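AlkZ (Streptomyces sahachiroi, PDB 5UUJ) belongs to the AlkZ-like DNA glycosylase family of the helix-turn-helix clan and combines many helices with small beta sheets. Local coordinates at residues M74-A78 against W171-H177; P93-L97 against A208-A214; M248-T253 against V264-A269. All blocks are in the same frame, centred on the assembly; numbering follows the deposited sequence.

Interaction 1: residues M74-A78 against W171-H177; sequences MKTWA and WRGVLCH
The strongest bond is backbone to backbone: His-177 N donates to Lys-75 O at 2.9 Å, with an N-H...O angle of 173°. Extended residues 74-77 and 176-177 run antiparallel, Lys-75 opposite His-177 (CA-CA 5.4 Å) and Thr-76 opposite Cys-176 (4.8 Å). Water 1 fills the position of a return bond, 2.7 Å from both Lys-75 N and His-177 O; water 2 joins Lys-75 NZ to His-177 ND1 (2.9 Å each), and water 3 joins Thr-76 OG1 (3.0 Å) to Leu-175 O (2.6 Å). Farther along, Trp-171 (chi1 m) donates NE1 to Ala-78 O at 3.2 Å; its helix ends in a Schellman motif at Gly-173 (phi 81°). Packing follows. Lys-75 CB lies off-centre over the His-177 ring, a CH-pi contact of 4.3 Å to the centroid; Trp-77 (m) meets that ring obliquely (CH2 to NE2 3.4 Å) and Leu-175 at CZ3-CD1 3.9 Å. CE of selenomethionine Met-74 touches Cys-176 CB at 3.3 Å. Strands 74-77 and 176-177 are outer strands of separate three-stranded antiparallel sheets (order 1-3-2), consistent with adjoining winged-helix units. One strand-to-strand bond, one indole bond and three single-water bridges imply a buried joint where waters complete the pairing of two sheet edges.

Interaction 2: residues P93-L97 against A208-A214; sequences PYLSL and APTVIKA
Val-211, Leu-97 and Tyr-94 carry most of the 322 Å² buried where helix 91-100 crosses helix 204-219. Both segments are helical, 208-214 with a kink where the N atoms of Pro-209 and Thr-210 have no bond to the preceding turn. Their short axes approach to 9.0 Å at a signed crossing angle of -113°, a steep crossing whose contacts extend from Ala-208 to Ala-214 with Val-211 in the middle. The nearest CA pairs are Tyr-94 with Val-211 (6.2 Å) and Leu-97 with Ala-208 (6.9 Å).

Val-211 (chi1 t), which gives up 81 Å², points toward the other helix. Its CG2 lies 3.5 Å from Pro-93 O and 3.8 Å from Pro-93 CB, while CG1 lies 4.0 Å from Tyr-94 CD1. Leu-97 also points across, with chi1 between wells at -108° and chi2 p; this places CD2 3.8 Å from Val-211 CB and CD1 3.7 Å from Ala-208 N. Tyr-94 (chi1 m) leaves its backbone sideways, but the ring reaches one turn beyond Val-211, bringing OH to 3.3 Å from Ala-214 CB. Pro-93 CG and Thr-210 CG2, 4.1 Å apart, close the more exposed margin. Helix 224-232 also packs here, through Phe-227 on Val-211, Trp-230 on Tyr-94 and Leu-231 on Leu-97. The two segments share no hydrogen bond, which implies that they are held together mainly by van der Waals packing round Val-211.

Interaction 3: residues M248-T253 against V264-A269; sequences MGDELT and VLTEHA
Backbone hydrogen bonds define the open end of the beta hairpin formed by strands 252-257 and 260-265. Thr-253 and Val-264 are an antiparallel hydrogen-bonded pair (CA-CA 5.3 Å): Thr-253 N donates to Val-264 O at 2.7 Å and Val-264 N to Thr-253 O at 2.8 Å. Leu-252 and Leu-265 follow as a non-hydrogen-bonded pair, CA-CA 4.6 Å. Beyond them Thr-266 N donates to Glu-251 O (3.0 Å, 178°), carrying the ladder's bonding into the short 3-10 segment 250-251.

Side-chain polar bonds centre on Thr-266 (chi1 m). Its OG1 donates to Asp-250 O at 2.7 Å and accepts from Thr-253 OG1 (chi1 m) at 2.8 Å, so one hydroxyl ties together the turn and the strand. Water 4 adds a bridge, 2.8 Å from Glu-251 O and 3.3 Å from Glu-267 N.

Apolar contacts are fewer. CB of Thr-253 lies 4.0 Å from Val-264 CG1, on the same face of the sheet. The side chains of Leu-252 and Leu-265, both m,t, start out in diverging directions, yet their CD2 atoms meet at 3.8 Å; CE of selenomethionine Met-248 lies 4.3 Å from Leu-265 CD2.

Strand 252-257 is flanked by strand 6-7 and strand 260-265 in a mixed sheet, while helix 204-219 receives Leu-252 on Leu-216 and both Met-248 and Leu-265 on Lys-213.

Interaction 1 is the most buried of the three; interactions 2 and 3 are partly buried, and interaction 3 lies farthest out, its centre about 23 Å from the centre of the chain, against about 14 and 13 Å for the centres of interactions 1 and 2. Helix 204-219 connects the last two directly: Ile-212 CG2 lies 3.6 Å from Met-248 SE, and Lys-213 O 3.5 Å from Leu-265 CD1. Helix 91-100 links interaction 2 to interaction 1, Leu-95 CB lying 3.4 Å from Trp-171 O. Interactions 1 and 3 do not touch. The chemistry differs from place to place: buried yet water-bridged strand edges, a largely apolar helix crossing without hydrogen bonds between its segments, then a directly bonded hairpin.

Interaction 1: residues M74-A78 against W171-H177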
HETATM    1  N   MSE A  74       9.947  -5.477  -5.415  1.00 20.49           N
HETATM    2  CA  MSE A  74      10.157  -6.354  -4.268  1.00 19.68           C
HETATM    3  C   MSE A  74       8.854  -6.535  -3.502  1.00 17.59           C
HETATM    4  O   MSE A  74       7.946  -5.708  -3.590  1.00 16.27           O
HETATM    5  CB  MSE A  74      11.247  -5.796  -3.343  1.00 18.24           C
HETATM    6  CG  MSE A  74      10.764  -4.823  -2.279  1.00 20.27           C
HETATM    7 SE   MSE A  74      12.230  -4.061  -1.227  1.00 30.27          SE
HETATM    8  CE  MSE A  74      12.724  -5.617  -0.162  1.00 19.14           C
ATOM      9  N   LYS A  75       8.764  -7.639  -2.770  1.00 20.93           N
ATOM     10  CA  LYS A  75       7.639  -7.888  -1.881  1.00 22.28           C
ATOM     11  C   LYS A  75       8.155  -7.996  -0.456  1.00 22.38           C
ATOM     12  O   LYS A  75       9.027  -8.814  -0.159  1.00 18.93           O
ATOM     13  CB  LYS A  75       6.890  -9.162  -2.279  1.00 21.78           C
ATOM     14  CG  LYS A  75       6.260  -9.106  -3.659  1.00 28.25           C
ATOM     15  CD  LYS A  75       5.715 -10.460  -4.091  1.00 26.98           C
ATOM     16  CE  LYS A  75       4.576 -10.916  -3.198  1.00 30.33           C
ATOM     17  NZ  LYS A  75       3.940 -12.165  -3.707  1.00 32.20           N
ATOM     18  N   THR A  76       7.620  -7.157   0.423  1.00 15.94           N
ATOM     19  CA  THR A  76       8.006  -7.180   1.823  1.00 19.12           C
ATOM     20  C   THR A  76       6.950  -6.479   2.667  1.00 18.95           C
ATOM     21  O   THR A  76       6.003  -5.891   2.141  1.00 18.67           O
ATOM     22  CB  THR A  76       9.384  -6.514   2.037  1.00 22.98           C
ATOM     23  OG1 THR A  76       9.857  -6.796   3.360  1.00 18.93           O
ATOM     24  CG2 THR A  76       9.311  -5.000   1.826  1.00 23.61           C
ATOM     25  N   TRP A  77       7.113  -6.555   3.982  1.00 17.07           N
ATOM     26  CA  TRP A  77       6.177  -5.935   4.908  1.00 16.17           C
ATOM     27  C   TRP A  77       6.596  -4.498   5.172  1.00 15.51           C
ATOM     28  O   TRP A  77       7.745  -4.235   5.520  1.00 20.88           O
ATOM     29  CB  TRP A  77       6.107  -6.739   6.206  1.00 15.78           C
ATOM     30  CG  TRP A  77       5.535  -8.101   5.993  1.00 18.38           C
ATOM     31  CD1 TRP A  77       4.260  -8.504   6.265  1.00 21.82           C
ATOM     32  CD2 TRP A  77       6.205  -9.239   5.438  1.00 25.05           C
ATOM     33  NE1 TRP A  77       4.097  -9.825   5.923  1.00 23.16           N
ATOM     34  CE2 TRP A  77       5.277 -10.300   5.413  1.00 25.07           C
ATOM     35  CE3 TRP A  77       7.503  -9.465   4.966  1.00 25.63           C
ATOM     36  CZ2 TRP A  77       5.605 -11.568   4.939  1.00 27.84           C
ATOM     37  CZ3 TRP A  77       7.827 -10.725   4.492  1.00 25.61           C
ATOM     38  CH2 TRP A  77       6.881 -11.761   4.482  1.00 28.46           C
ATOM     39  N   ALA A  78       5.657  -3.577   4.982  1.00 15.36           N
ATOM     40  CA  ALA A  78       5.923  -2.154   5.126  1.00 15.47           C
ATOM     41  C   ALA A  78       4.816  -1.482   5.944  1.00 15.60           C
ATOM     42  O   ALA A  78       4.654  -1.784   7.130  1.00 15.68           O
ATOM     43  CB  ALA A  78       6.065  -1.503   3.752  1.00 15.49           C
ATOM     44  N   TRP A 171      11.257  -4.532   8.339  1.00 15.30           N
ATOM     45  CA  TRP A 171      11.406  -3.092   8.513  1.00 13.17           C
ATOM     46  C   TRP A 171      12.868  -2.673   8.617  1.00 15.54           C
ATOM     47  O   TRP A 171      13.224  -1.563   8.224  1.00 15.35           O
ATOM     48  CB  TRP A 171      10.648  -2.628   9.757  1.00 13.12           C
ATOM     49  CG  TRP A 171       9.161  -2.755   9.642  1.00 13.74           C
ATOM     50  CD1 TRP A 171       8.436  -2.960   8.502  1.00 14.11           C
ATOM     51  CD2 TRP A 171       8.215  -2.688  10.711  1.00 14.32           C
ATOM     52  NE1 TRP A 171       7.097  -3.018   8.797  1.00 14.87           N
ATOM     53  CE2 TRP A 171       6.934  -2.855  10.147  1.00 15.03           C
ATOM     54  CE3 TRP A 171       8.325  -2.496  12.090  1.00 14.51           C
ATOM     55  CZ2 TRP A 171       5.774  -2.840  10.918  1.00 15.96           C
ATOM     56  CZ3 TRP A 171       7.171  -2.481  12.852  1.00 15.44           C
ATOM     57  CH2 TRP A 171       5.914  -2.653  12.265  1.00 16.16           C
ATOM     58  N   ARG A 172      13.711  -3.555   9.147  1.00 16.77           N
ATOM     59  CA  ARG A 172      15.138  -3.264   9.267  1.00 15.20           C
ATOM     60  C   ARG A 172      15.882  -3.601   7.974  1.00 15.40           C
ATOM     61  O   ARG A 172      17.065  -3.295   7.836  1.00 16.61           O
ATOM     62  CB  ARG A 172      15.743  -4.020  10.449  1.00 15.48           C
ATOM     63  CG  ARG A 172      15.637  -3.247  11.753  1.00 20.26           C
ATOM     64  CD  ARG A 172      15.759  -4.144  12.969  1.00 17.64           C
ATOM     65  NE  ARG A 172      15.858  -3.362  14.196  1.00 16.26           N
ATOM     66  CZ  ARG A 172      16.147  -3.869  15.389  1.00 18.88           C
ATOM     67  NH1 ARG A 172      16.368  -5.171  15.535  1.00 21.68           N
ATOM     68  NH2 ARG A 172      16.219  -3.071  16.442  1.00 16.08           N
ATOM     69  N   GLY A 173      15.180  -4.226   7.033  1.00 16.33           N
ATOM     70  CA  GLY A 173      15.724  -4.486   5.712  1.00 16.25           C
ATOM     71  C   GLY A 173      16.624  -5.702   5.605  1.00 17.04           C
ATOM     72  O   GLY A 173      17.472  -5.754   4.716  1.00 17.33           O
ATOM     73  N   VAL A 174      16.444  -6.681   6.489  1.00 19.10           N
ATOM     74  CA  VAL A 174      17.264  -7.890   6.457  1.00 18.25           C
ATOM     75  C   VAL A 174      16.517  -9.074   5.848  1.00 17.98           C
ATOM     76  O   VAL A 174      17.078 -10.160   5.727  1.00 18.71           O
ATOM     77  CB  VAL A 174      17.769  -8.285   7.868  1.00 20.48           C
ATOM     78  CG1 VAL A 174      18.626  -7.173   8.454  1.00 19.90           C
ATOM     79  CG2 VAL A 174      16.614  -8.621   8.804  1.00 19.15           C
ATOM     80  N   LEU A 175      15.259  -8.875   5.465  1.00 19.65           N
ATOM     81  CA  LEU A 175      14.535  -9.920   4.750  1.00 19.79           C
ATOM     82  C   LEU A 175      13.436  -9.362   3.862  1.00 18.94           C
ATOM     83  O   LEU A 175      12.871  -8.299   4.121  1.00 16.76           O
ATOM     84  CB  LEU A 175      13.946 -10.956   5.727  1.00 22.44           C
ATOM     85  CG  LEU A 175      12.740 -10.681   6.636  1.00 22.37           C
ATOM     86  CD1 LEU A 175      11.409 -10.697   5.910  1.00 26.23           C
ATOM     87  CD2 LEU A 175      12.707 -11.736   7.728  1.00 26.24           C
ATOM     88  N   CYS A 176      13.163 -10.103   2.795  1.00 16.29           N
ATOM     89  CA  CYS A 176      12.073  -9.811   1.879  1.00 20.89           C
ATOM     90  C   CYS A 176      11.757 -11.108   1.156  1.00 19.82           C
ATOM     91  O   CYS A 176      12.445 -12.104   1.362  1.00 17.46           O
ATOM     92  CB  CYS A 176      12.454  -8.709   0.889  1.00 20.78           C
ATOM     93  SG  CYS A 176      13.865  -9.129  -0.172  1.00 17.73           S
ATOM     94  N   HIS A 177      10.730 -11.108   0.315  1.00 20.76           N
ATOM     95  CA  HIS A 177      10.420 -12.291  -0.477  1.00 17.08           C
ATOM     96  C   HIS A 177      11.509 -12.557  -1.509  1.00 19.40           C
ATOM     97  O   HIS A 177      12.024 -11.633  -2.137  1.00 18.49           O
ATOM     98  CB  HIS A 177       9.082 -12.142  -1.198  1.00 17.95           C
ATOM     99  CG  HIS A 177       7.886 -12.391  -0.331  1.00 23.39           C
ATOM    100  ND1 HIS A 177       6.744 -12.991  -0.804  1.00 27.91           N
ATOM    101  CD2 HIS A 177       7.658 -12.113   0.973  1.00 22.92           C
ATOM    102  CE1 HIS A 177       5.856 -13.078   0.172  1.00 23.70           C
ATOM    103  NE2 HIS A 177       6.388 -12.551   1.262  1.00 20.86           N
TER
HETATM  104  O   HOH W   1      10.922  -9.292  -2.997  1.00 18.96           O
HETATM  105  O   HOH W   2       5.891 -14.246  -3.294  1.00 23.68           O
HETATM  106  O   HOH W   3      12.624  -5.732   3.808  1.00 20.48           O

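Interaction 2: residues P93-L97 against A208-A214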
ATOM      1  N   PRO A  93      13.474   4.512   2.711  1.00 19.05           N
ATOM      2  CA  PRO A  93      12.784   5.519   3.526  1.00 19.18           C
ATOM      3  C   PRO A  93      11.488   5.012   4.159  1.00 18.46           C
ATOM      4  O   PRO A  93      11.229   5.336   5.318  1.00 18.51           O
ATOM      5  CB  PRO A  93      12.506   6.639   2.523  1.00 20.86           C
ATOM      6  CG  PRO A  93      13.612   6.519   1.532  1.00 20.21           C
ATOM      7  CD  PRO A  93      13.839   5.039   1.386  1.00 19.60           C
ATOM      8  N   TYR A  94      10.696   4.234   3.422  1.00 17.90           N
ATOM      9  CA  TYR A  94       9.460   3.679   3.968  1.00 17.34           C
ATOM     10  C   TYR A  94       9.753   2.744   5.135  1.00 18.69           C
ATOM     11  O   TYR A  94       9.124   2.837   6.188  1.00 16.99           O
ATOM     12  CB  TYR A  94       8.670   2.919   2.904  1.00 16.89           C
ATOM     13  CG  TYR A  94       8.184   3.765   1.755  1.00 17.10           C
ATOM     14  CD1 TYR A  94       7.141   4.666   1.922  1.00 17.26           C
ATOM     15  CD2 TYR A  94       8.758   3.649   0.497  1.00 17.23           C
ATOM     16  CE1 TYR A  94       6.694   5.440   0.865  1.00 17.50           C
ATOM     17  CE2 TYR A  94       8.320   4.412  -0.560  1.00 17.44           C
ATOM     18  CZ  TYR A  94       7.286   5.305  -0.373  1.00 17.55           C
ATOM     19  OH  TYR A  94       6.851   6.063  -1.431  1.00 17.80           O
ATOM     20  N   LEU A  95      10.704   1.838   4.931  1.00 16.97           N
ATOM     21  CA  LEU A  95      11.044   0.837   5.936  1.00 16.74           C
ATOM     22  C   LEU A  95      11.647   1.470   7.190  1.00 17.04           C
ATOM     23  O   LEU A  95      11.349   1.049   8.310  1.00 16.84           O
ATOM     24  CB  LEU A  95      12.017  -0.189   5.351  1.00 16.77           C
ATOM     25  CG  LEU A  95      11.487  -1.066   4.210  1.00 16.53           C
ATOM     26  CD1 LEU A  95      12.589  -1.982   3.695  1.00 16.79           C
ATOM     27  CD2 LEU A  95      10.288  -1.887   4.645  1.00 16.07           C
ATOM     28  N   SER A  96      12.490   2.480   6.995  1.00 18.12           N
ATOM     29  CA  SER A  96      13.117   3.188   8.107  1.00 18.04           C
ATOM     30  C   SER A  96      12.070   3.796   9.039  1.00 20.59           C
ATOM     31  O   SER A  96      12.214   3.758  10.261  1.00 18.07           O
ATOM     32  CB  SER A  96      14.047   4.285   7.586  1.00 19.55           C
ATOM     33  OG  SER A  96      14.592   5.044   8.654  1.00 23.78           O
ATOM     34  N   LEU A  97      11.013   4.348   8.456  1.00 23.19           N
ATOM     35  CA  LEU A  97       9.959   4.976   9.239  1.00 20.14           C
ATOM     36  C   LEU A  97       9.135   3.938   9.998  1.00 19.19           C
ATOM     37  O   LEU A  97       8.631   4.219  11.084  1.00 17.89           O
ATOM     38  CB  LEU A  97       9.053   5.816   8.334  1.00 19.29           C
ATOM     39  CG  LEU A  97       9.193   7.332   8.489  1.00 23.54           C
ATOM     40  CD1 LEU A  97      10.624   7.782   8.254  1.00 21.82           C
ATOM     41  CD2 LEU A  97       8.241   8.054   7.548  1.00 21.78           C
ATOM     42  N   ALA A 208      11.901  10.815   6.507  1.00 17.44           N
ATOM     43  CA  ALA A 208      10.544  11.332   6.666  1.00 16.79           C
ATOM     44  C   ALA A 208      10.101  12.259   5.529  1.00 16.81           C
ATOM     45  O   ALA A 208       9.032  12.057   4.961  1.00 15.88           O
ATOM     46  CB  ALA A 208      10.420  12.052   8.000  1.00 17.58           C
ATOM     47  N   PRO A 209      10.910  13.280   5.195  1.00 18.05           N
ATOM     48  CA  PRO A 209      10.450  14.178   4.127  1.00 18.24           C
ATOM     49  C   PRO A 209      10.267  13.469   2.783  1.00 17.48           C
ATOM     50  O   PRO A 209       9.397  13.858   2.007  1.00 17.51           O
ATOM     51  CB  PRO A 209      11.560  15.237   4.047  1.00 20.01           C
ATOM     52  CG  PRO A 209      12.742  14.631   4.722  1.00 20.62           C
ATOM     53  CD  PRO A 209      12.198  13.714   5.764  1.00 19.56           C
ATOM     54  N   THR A 210      11.062  12.438   2.522  1.00 19.38           N
ATOM     55  CA  THR A 210      10.927  11.660   1.293  1.00 18.21           C
ATOM     56  C   THR A 210       9.593  10.922   1.258  1.00 22.38           C
ATOM     57  O   THR A 210       8.895  10.920   0.242  1.00 23.99           O
ATOM     58  CB  THR A 210      12.068  10.643   1.151  1.00 16.89           C
ATOM     59  OG1 THR A 210      13.323  11.325   1.219  1.00 19.63           O
ATOM     60  CG2 THR A 210      11.970   9.892  -0.171  1.00 16.50           C
ATOM     61  N   VAL A 211       9.249  10.294   2.377  1.00 18.02           N
ATOM     62  CA  VAL A 211       8.014   9.534   2.485  1.00 19.29           C
ATOM     63  C   VAL A 211       6.818  10.477   2.418  1.00 17.63           C
ATOM     64  O   VAL A 211       5.850  10.208   1.712  1.00 15.21           O
ATOM     65  CB  VAL A 211       7.985   8.712   3.798  1.00 17.14           C
ATOM     66  CG1 VAL A 211       6.640   8.017   3.994  1.00 12.66           C
ATOM     67  CG2 VAL A 211       9.112   7.690   3.798  1.00 15.35           C
ATOM     68  N   ILE A 212       6.898  11.589   3.144  1.00 14.29           N
ATOM     69  CA  ILE A 212       5.821  12.573   3.160  1.00 14.39           C
ATOM     70  C   ILE A 212       5.591  13.128   1.756  1.00 14.66           C
ATOM     71  O   ILE A 212       4.448  13.256   1.315  1.00 14.36           O
ATOM     72  CB  ILE A 212       6.127  13.724   4.148  1.00 15.28           C
ATOM     73  CG1 ILE A 212       6.092  13.195   5.582  1.00 15.11           C
ATOM     74  CG2 ILE A 212       5.116  14.863   4.003  1.00 15.58           C
ATOM     75  CD1 ILE A 212       6.661  14.147   6.612  1.00 16.21           C
ATOM     76  N   LYS A 213       6.681  13.446   1.059  1.00 16.47           N
ATOM     77  CA  LYS A 213       6.601  13.925  -0.318  1.00 22.96           C
ATOM     78  C   LYS A 213       5.879  12.925  -1.210  1.00 19.72           C
ATOM     79  O   LYS A 213       4.972  13.288  -1.959  1.00 19.25           O
ATOM     80  CB  LYS A 213       7.996  14.187  -0.892  1.00 23.15           C
ATOM     81  CG  LYS A 213       8.382  15.653  -0.978  1.00 28.13           C
ATOM     82  CD  LYS A 213       9.570  15.875  -1.915  1.00 32.08           C
ATOM     83  CE  LYS A 213       9.205  15.583  -3.371  1.00 36.14           C
ATOM     84  NZ  LYS A 213      10.267  15.998  -4.330  1.00 35.37           N
ATOM     85  N   ALA A 214       6.302  11.668  -1.133  1.00 14.55           N
ATOM     86  CA  ALA A 214       5.713  10.607  -1.939  1.00 16.24           C
ATOM     87  C   ALA A 214       4.232  10.432  -1.613  1.00 16.63           C
ATOM     88  O   ALA A 214       3.407  10.274  -2.513  1.00 15.22           O
ATOM     89  CB  ALA A 214       6.459   9.299  -1.723  1.00 15.51           C
TER

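Interaction 3: residues M248-T253 against V264-A269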
HETATM    1  N   MSE A 248       9.961  20.852   6.851  1.00 29.05           N
HETATM    2  CA  MSE A 248       9.835  20.948   5.406  1.00 30.22           C
HETATM    3  C   MSE A 248       9.532  22.391   5.001  1.00 27.55           C
HETATM    4  O   MSE A 248       9.880  22.813   3.903  1.00 27.66           O
HETATM    5  CB  MSE A 248       8.754  19.997   4.892  1.00 26.63           C
HETATM    6  CG  MSE A 248       9.135  18.529   5.021  1.00 29.93           C
HETATM    7 SE   MSE A 248       7.749  17.306   4.402  1.00 26.50          SE
HETATM    8  CE  MSE A 248       7.923  17.592   2.481  1.00 32.28           C
ATOM      9  N   GLY A 249       8.904  23.147   5.899  1.00 25.75           N
ATOM     10  CA  GLY A 249       8.652  24.560   5.666  1.00 26.88           C
ATOM     11  C   GLY A 249       7.765  24.829   4.466  1.00 26.30           C
ATOM     12  O   GLY A 249       6.723  24.196   4.302  1.00 24.79           O
ATOM     13  N   ASP A 250       8.185  25.763   3.617  1.00 30.26           N
ATOM     14  CA  ASP A 250       7.365  26.185   2.485  1.00 35.37           C
ATOM     15  C   ASP A 250       7.407  25.185   1.326  1.00 32.71           C
ATOM     16  O   ASP A 250       6.914  25.474   0.236  1.00 30.59           O
ATOM     17  CB  ASP A 250       7.794  27.581   2.001  1.00 37.47           C
ATOM     18  CG  ASP A 250       9.283  27.683   1.718  1.00 44.32           C
ATOM     19  OD1 ASP A 250       9.914  26.649   1.415  1.00 46.50           O
ATOM     20  OD2 ASP A 250       9.821  28.809   1.796  1.00 48.41           O
ATOM     21  N   GLU A 251       7.993  24.013   1.559  1.00 31.21           N
ATOM     22  CA  GLU A 251       7.834  22.891   0.636  1.00 32.59           C
ATOM     23  C   GLU A 251       6.392  22.394   0.686  1.00 30.23           C
ATOM     24  O   GLU A 251       5.928  21.704  -0.223  1.00 27.01           O
ATOM     25  CB  GLU A 251       8.795  21.748   0.976  1.00 33.96           C
ATOM     26  CG  GLU A 251       9.971  21.607   0.030  1.00 41.72           C
ATOM     27  CD  GLU A 251      11.127  20.855   0.665  1.00 45.39           C
ATOM     28  OE1 GLU A 251      10.865  19.921   1.453  1.00 44.65           O
ATOM     29  OE2 GLU A 251      12.294  21.203   0.387  1.00 49.30           O
ATOM     30  N   LEU A 252       5.696  22.741   1.767  1.00 22.62           N
ATOM     31  CA  LEU A 252       4.282  22.415   1.930  1.00 21.34           C
ATOM     32  C   LEU A 252       3.432  23.675   1.835  1.00 21.91           C
ATOM     33  O   LEU A 252       3.888  24.765   2.172  1.00 23.26           O
ATOM     34  CB  LEU A 252       4.023  21.731   3.276  1.00 20.68           C
ATOM     35  CG  LEU A 252       4.800  20.455   3.595  1.00 20.28           C
ATOM     36  CD1 LEU A 252       4.405  19.935   4.970  1.00 19.86           C
ATOM     37  CD2 LEU A 252       4.565  19.393   2.538  1.00 19.43           C
ATOM     38  N   THR A 253       2.194  23.504   1.385  1.00 21.05           N
ATOM     39  CA  THR A 253       1.214  24.581   1.346  1.00 21.60           C
ATOM     40  C   THR A 253      -0.033  24.118   2.080  1.00 20.71           C
ATOM     41  O   THR A 253      -0.459  22.972   1.923  1.00 19.52           O
ATOM     42  CB  THR A 253       0.858  24.983  -0.108  1.00 21.83           C
ATOM     43  OG1 THR A 253       1.990  25.605  -0.725  1.00 23.11           O
ATOM     44  CG2 THR A 253      -0.321  25.949  -0.143  1.00 22.36           C
ATOM     45  N   VAL A 264      -0.624  20.244   1.183  1.00 20.34           N
ATOM     46  CA  VAL A 264      -0.275  19.766  -0.150  1.00 20.30           C
ATOM     47  C   VAL A 264       1.146  20.231  -0.457  1.00 18.07           C
ATOM     48  O   VAL A 264       1.603  21.228   0.101  1.00 18.98           O
ATOM     49  CB  VAL A 264      -1.260  20.282  -1.229  1.00 19.91           C
ATOM     50  CG1 VAL A 264      -1.055  21.776  -1.506  1.00 18.28           C
ATOM     51  CG2 VAL A 264      -1.116  19.478  -2.511  1.00 24.66           C
ATOM     52  N   LEU A 265       1.856  19.506  -1.315  1.00 18.08           N
ATOM     53  CA  LEU A 265       3.163  19.973  -1.770  1.00 19.19           C
ATOM     54  C   LEU A 265       2.989  21.276  -2.540  1.00 20.08           C
ATOM     55  O   LEU A 265       2.105  21.392  -3.389  1.00 19.78           O
ATOM     56  CB  LEU A 265       3.859  18.930  -2.647  1.00 19.26           C
ATOM     57  CG  LEU A 265       4.272  17.625  -1.960  1.00 19.25           C
ATOM     58  CD1 LEU A 265       4.769  16.622  -2.986  1.00 19.06           C
ATOM     59  CD2 LEU A 265       5.341  17.878  -0.905  1.00 19.51           C
ATOM     60  N   THR A 266       3.831  22.255  -2.232  1.00 21.34           N
ATOM     61  CA  THR A 266       3.754  23.561  -2.873  1.00 22.56           C
ATOM     62  C   THR A 266       3.927  23.438  -4.386  1.00 23.00           C
ATOM     63  O   THR A 266       3.327  24.195  -5.148  1.00 23.50           O
ATOM     64  CB  THR A 266       4.815  24.519  -2.302  1.00 24.17           C
ATOM     65  OG1 THR A 266       4.628  24.640  -0.886  1.00 23.87           O
ATOM     66  CG2 THR A 266       4.718  25.905  -2.948  1.00 25.73           C
ATOM     67  N   GLU A 267       4.733  22.474  -4.819  1.00 22.97           N
ATOM     68  CA  GLU A 267       4.968  22.264  -6.245  1.00 23.73           C
ATOM     69  C   GLU A 267       3.710  21.780  -6.976  1.00 22.44           C
ATOM     70  O   GLU A 267       3.673  21.765  -8.201  1.00 22.98           O
ATOM     71  CB  GLU A 267       6.111  21.265  -6.457  1.00 23.99           C
ATOM     72  CG  GLU A 267       5.858  19.881  -5.869  1.00 24.01           C
ATOM     73  CD  GLU A 267       6.938  18.875  -6.242  1.00 29.35           C
ATOM     74  OE1 GLU A 267       7.433  18.169  -5.337  1.00 33.35           O
ATOM     75  OE2 GLU A 267       7.287  18.783  -7.439  1.00 32.84           O
ATOM     76  N   HIS A 268       2.685  21.392  -6.219  1.00 21.04           N
ATOM     77  CA  HIS A 268       1.432  20.900  -6.792  1.00 20.05           C
ATOM     78  C   HIS A 268       0.252  21.837  -6.526  1.00 19.90           C
ATOM     79  O   HIS A 268      -0.872  21.558  -6.945  1.00 19.25           O
ATOM     80  CB  HIS A 268       1.107  19.511  -6.233  1.00 18.79           C
ATOM     81  CG  HIS A 268       2.081  18.451  -6.639  1.00 19.03           C
ATOM     82  ND1 HIS A 268       2.380  17.371  -5.839  1.00 18.48           N
ATOM     83  CD2 HIS A 268       2.820  18.305  -7.766  1.00 19.98           C
ATOM     84  CE1 HIS A 268       3.264  16.603  -6.454  1.00 19.09           C
ATOM     85  NE2 HIS A 268       3.545  17.147  -7.622  1.00 20.01           N
ATOM     86  N   ALA A 269       0.506  22.943  -5.832  1.00 20.70           N
ATOM     87  CA  ALA A 269      -0.557  23.853  -5.415  1.00 20.83           C
ATOM     88  C   ALA A 269      -1.309  24.459  -6.605  1.00 21.38           C
ATOM     89  O   ALA A 269      -2.536  24.386  -6.670  1.00 20.82           O
ATOM     90  CB  ALA A 269       0.016  24.958  -4.541  1.00 21.97           C
TER
HETATM   91  O   HOH W   4       6.888  21.056  -2.766  1.00 17.18           O